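Local coordinates for cellulose-binding protein (Saccharophagus degradans, PDB 2YHG) that is of unproven function but, as the C-terminal part of a cellulose-binding protein, carries a nucleoside hydrolase-like domain that may cleave glycosidic bonds in carbohydrate metabolism, at residues N155-A160 with S178-Y183. Sequence-based numbering, arbitrary orientation.
Sequences NTIAQA and SKLRVY
The meeting of Ile-157 with Leu-180 and Val-182 is wholly aliphatic, and the flat group close by, the guanidinium of Arg-181, belongs to the other side of the strand. Two backbone carbonyls lie near its plane: Arg-181 NH1 donates to Ser-178 O at 2.9 Å and, a little less straight, to Leu-180 O at 3.0 Å. In both bonds the donor stands above the carbonyl plane. With Arg-181 NE hydrogen-bonded to Ser-260 OG as well, the group is fixed in rotation at the start of strand 180-185.

The alternation of a beta strand turns Leu-180 and Val-182 toward the helix, where one residue receives them. Ile-157 has CG2 anti to the backbone N and CG1 anti to the carbonyl carbon (chi1 -52°), and both branches find a partner. CG2 approaches CG2 of Val-182 to 4.1 Å and CD2 of Leu-180 to 4.2 Å, while CD1 lies 4.2 Å from CG1 of Val-182. The isoleucine and valine thus meet tip to tip with paired methyls, whereas the leucine crosses at a slant. The CA atoms of Ile-157 and Val-182 remain 8.4 Å apart, a gap spanned by side chains alone.

The contact packs the first crossover helix on the strand it leads to, in a beta-alpha-beta unit: strand 146-150 leads through helices 155-167 and 170-178 into the parallel, adjacent strand 180-185, within a Rossmann-like sheet of strand order 3-2-1-4-5-6. Ile-157 also rests on Ala-148 and Cys-150 of strand 146-150, and on Leu-195 of helix 190-198, which packs beside helix 155-167.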
ATOM      1  N   ASN A 155      10.667  -2.364  14.852  1.00  5.30           N
ATOM      2  CA  ASN A 155      11.774  -1.796  15.568  1.00  5.88           C
ATOM      3  C   ASN A 155      12.845  -1.120  14.730  1.00  5.61           C
ATOM      4  O   ASN A 155      13.619  -0.335  15.291  1.00  6.55           O
ATOM      5  CB  ASN A 155      12.373  -2.739  16.598  1.00  6.06           C
ATOM      6  CG  ASN A 155      13.219  -3.859  16.021  1.00  5.84           C
ATOM      7  OD1 ASN A 155      13.223  -4.140  14.821  1.00  6.34           O
ATOM      8  ND2 ASN A 155      13.975  -4.499  16.889  1.00  6.73           N
ATOM      9  N   THR A 156      12.951  -1.382  13.434  1.00  5.65           N
ATOM     10  CA  THR A 156      13.911  -0.633  12.614  1.00  5.97           C
ATOM     11  C   THR A 156      13.448   0.798  12.436  1.00  6.17           C
ATOM     12  O   THR A 156      14.250   1.743  12.408  1.00  6.83           O
ATOM     13  CB  THR A 156      14.163  -1.321  11.269  1.00  6.16           C
ATOM     14  OG1 THR A 156      14.533  -2.699  11.467  1.00  6.56           O
ATOM     15  CG2 THR A 156      15.270  -0.646  10.516  1.00  7.24           C
ATOM     16  N   ILE A 157      12.141   0.995  12.333  1.00  5.95           N
ATOM     17  CA  ILE A 157      11.541   2.323  12.307  1.00  6.36           C
ATOM     18  C   ILE A 157      11.756   2.982  13.683  1.00  6.42           C
ATOM     19  O   ILE A 157      12.122   4.173  13.765  1.00  7.02           O
ATOM     20  CB  ILE A 157      10.056   2.271  11.951  1.00  6.47           C
ATOM     21  CG1 ILE A 157       9.799   1.486  10.665  1.00  7.66           C
ATOM     22  CG2 ILE A 157       9.518   3.702  11.822  1.00  7.75           C
ATOM     23  CD1 ILE A 157       8.335   1.171  10.387  1.00  9.04           C
ATOM     24  N   ALA A 158      11.520   2.232  14.757  1.00  6.85           N
ATOM     25  CA  ALA A 158      11.709   2.786  16.107  1.00  6.65           C
ATOM     26  C   ALA A 158      13.178   3.199  16.322  1.00  6.84           C
ATOM     27  O   ALA A 158      13.405   4.240  16.932  1.00  7.42           O
ATOM     28  CB  ALA A 158      11.254   1.809  17.157  1.00  7.46           C
ATOM     29  N   GLN A 159      14.135   2.429  15.829  1.00  6.56           N
ATOM     30  CA  GLN A 159      15.538   2.817  16.014  1.00  6.87           C
ATOM     31  C   GLN A 159      15.810   4.146  15.278  1.00  7.34           C
ATOM     32  O   GLN A 159      16.514   5.017  15.799  1.00  8.08           O
ATOM     33  CB  GLN A 159      16.484   1.741  15.512  1.00  6.84           C
ATOM     34  CG  GLN A 159      17.950   2.126  15.591  1.00  7.75           C
ATOM     35  CD  GLN A 159      18.449   2.283  17.015  1.00  7.72           C
ATOM     36  OE1 GLN A 159      17.832   1.805  17.953  1.00  8.39           O
ATOM     37  NE2 GLN A 159      19.593   2.981  17.201  1.00  9.31           N
ATOM     38  N   ALA A 160      15.266   4.300  14.077  1.00  7.12           N
ATOM     39  CA  ALA A 160      15.427   5.547  13.311  1.00  7.67           C
ATOM     40  C   ALA A 160      14.877   6.725  14.120  1.00  7.97           C
ATOM     41  O   ALA A 160      15.536   7.755  14.286  1.00  8.50           O
ATOM     42  CB  ALA A 160      14.705   5.424  11.990  1.00  8.38           C
ATOM     43  N   SER A 178       6.471  14.380  10.980  1.00  8.75           N
ATOM     44  CA  SER A 178       5.441  14.853  10.078  1.00 10.20           C
ATOM     45  C   SER A 178       5.558  14.297   8.665  1.00  9.34           C
ATOM     46  O   SER A 178       4.579  14.282   7.918  1.00 10.55           O
ATOM     47  CB  SER A 178       5.440  16.380  10.019  1.00 11.57           C
ATOM     48  OG  SER A 178       6.485  16.907   9.231  1.00 15.40           O
ATOM     49  N   LYS A 179       6.768  13.863   8.295  1.00  8.70           N
ATOM     50  CA  LYS A 179       7.032  13.360   6.968  1.00  9.26           C
ATOM     51  C   LYS A 179       6.991  11.827   6.856  1.00  9.25           C
ATOM     52  O   LYS A 179       7.120  11.300   5.773  1.00 11.13           O
ATOM     53  CB  LYS A 179       8.396  13.846   6.518  1.00  9.97           C
ATOM     54  CG  LYS A 179       8.442  15.339   6.322  1.00 13.13           C
ATOM     55  CD  LYS A 179       9.784  15.868   5.921  1.00 14.10           C
ATOM     56  CE  LYS A 179      10.813  15.612   6.996  1.00 14.75           C
ATOM     57  NZ  LYS A 179      12.092  16.325   6.730  1.00 17.32           N
ATOM     58  N   LEU A 180       6.763  11.152   7.972  1.00  8.27           N
ATOM     59  CA  LEU A 180       6.734   9.689   8.060  1.00  7.78           C
ATOM     60  C   LEU A 180       5.284   9.221   8.191  1.00  7.12           C
ATOM     61  O   LEU A 180       4.441   9.933   8.731  1.00  7.75           O
ATOM     62  CB  LEU A 180       7.554   9.272   9.273  1.00  7.64           C
ATOM     63  CG  LEU A 180       7.793   7.776   9.509  1.00  8.33           C
ATOM     64  CD1 LEU A 180       8.504   7.108   8.356  1.00  9.86           C
ATOM     65  CD2 LEU A 180       8.546   7.615  10.814  1.00  9.56           C
ATOM     66  N   ARG A 181       5.027   7.984   7.754  1.00  7.27           N
ATOM     67  CA  ARG A 181       3.796   7.265   8.058  1.00  7.45           C
ATOM     68  C   ARG A 181       4.181   5.816   8.278  1.00  6.58           C
ATOM     69  O   ARG A 181       5.129   5.340   7.641  1.00  7.51           O
ATOM     70  CB  ARG A 181       2.744   7.324   6.974  1.00  9.32           C
ATOM     71  CG  ARG A 181       2.084   8.690   6.781  1.00 10.44           C
ATOM     72  CD  ARG A 181       2.761   9.400   5.640  1.00 10.05           C
ATOM     73  NE  ARG A 181       2.064  10.690   5.350  1.00  9.72           N
ATOM     74  CZ  ARG A 181       2.333  11.845   5.953  1.00  9.06           C
ATOM     75  NH1 ARG A 181       3.252  11.940   6.885  1.00  8.56           N
ATOM     76  NH2 ARG A 181       1.791  12.941   5.467  1.00 10.19           N
ATOM     77  N   VAL A 182       3.476   5.135   9.170  1.00  6.24           N
ATOM     78  CA  VAL A 182       3.744   3.730   9.429  1.00  6.07           C
ATOM     79  C   VAL A 182       2.513   2.899   9.112  1.00  5.62           C
ATOM     80  O   VAL A 182       1.402   3.208   9.557  1.00  6.32           O
ATOM     81  CB  VAL A 182       4.175   3.506  10.902  1.00  6.88           C
ATOM     82  CG1 VAL A 182       4.339   2.012  11.214  1.00  7.69           C
ATOM     83  CG2 VAL A 182       5.485   4.257  11.191  1.00  8.03           C
ATOM     84  N   TYR A 183       2.747   1.796   8.383  1.00  5.64           N
ATOM     85  CA  TYR A 183       1.720   0.764   8.167  1.00  5.67           C
ATOM     86  C   TYR A 183       2.274  -0.520   8.779  1.00  5.40           C
ATOM     87  O   TYR A 183       3.205  -1.117   8.256  1.00  5.70           O
ATOM     88  CB  TYR A 183       1.405   0.594   6.668  1.00  6.27           C
ATOM     89  CG  TYR A 183       0.139  -0.171   6.388  1.00  5.78           C
ATOM     90  CD1 TYR A 183      -0.014  -1.495   6.778  1.00  5.89           C
ATOM     91  CD2 TYR A 183      -0.907   0.402   5.693  1.00  6.46           C
ATOM     92  CE1 TYR A 183      -1.151  -2.203   6.451  1.00  6.26           C
ATOM     93  CE2 TYR A 183      -2.076  -0.313   5.369  1.00  5.89           C
ATOM     94  CZ  TYR A 183      -2.179  -1.626   5.761  1.00  5.64           C
ATOM     95  OH  TYR A 183      -3.273  -2.417   5.465  1.00  6.90           O
TER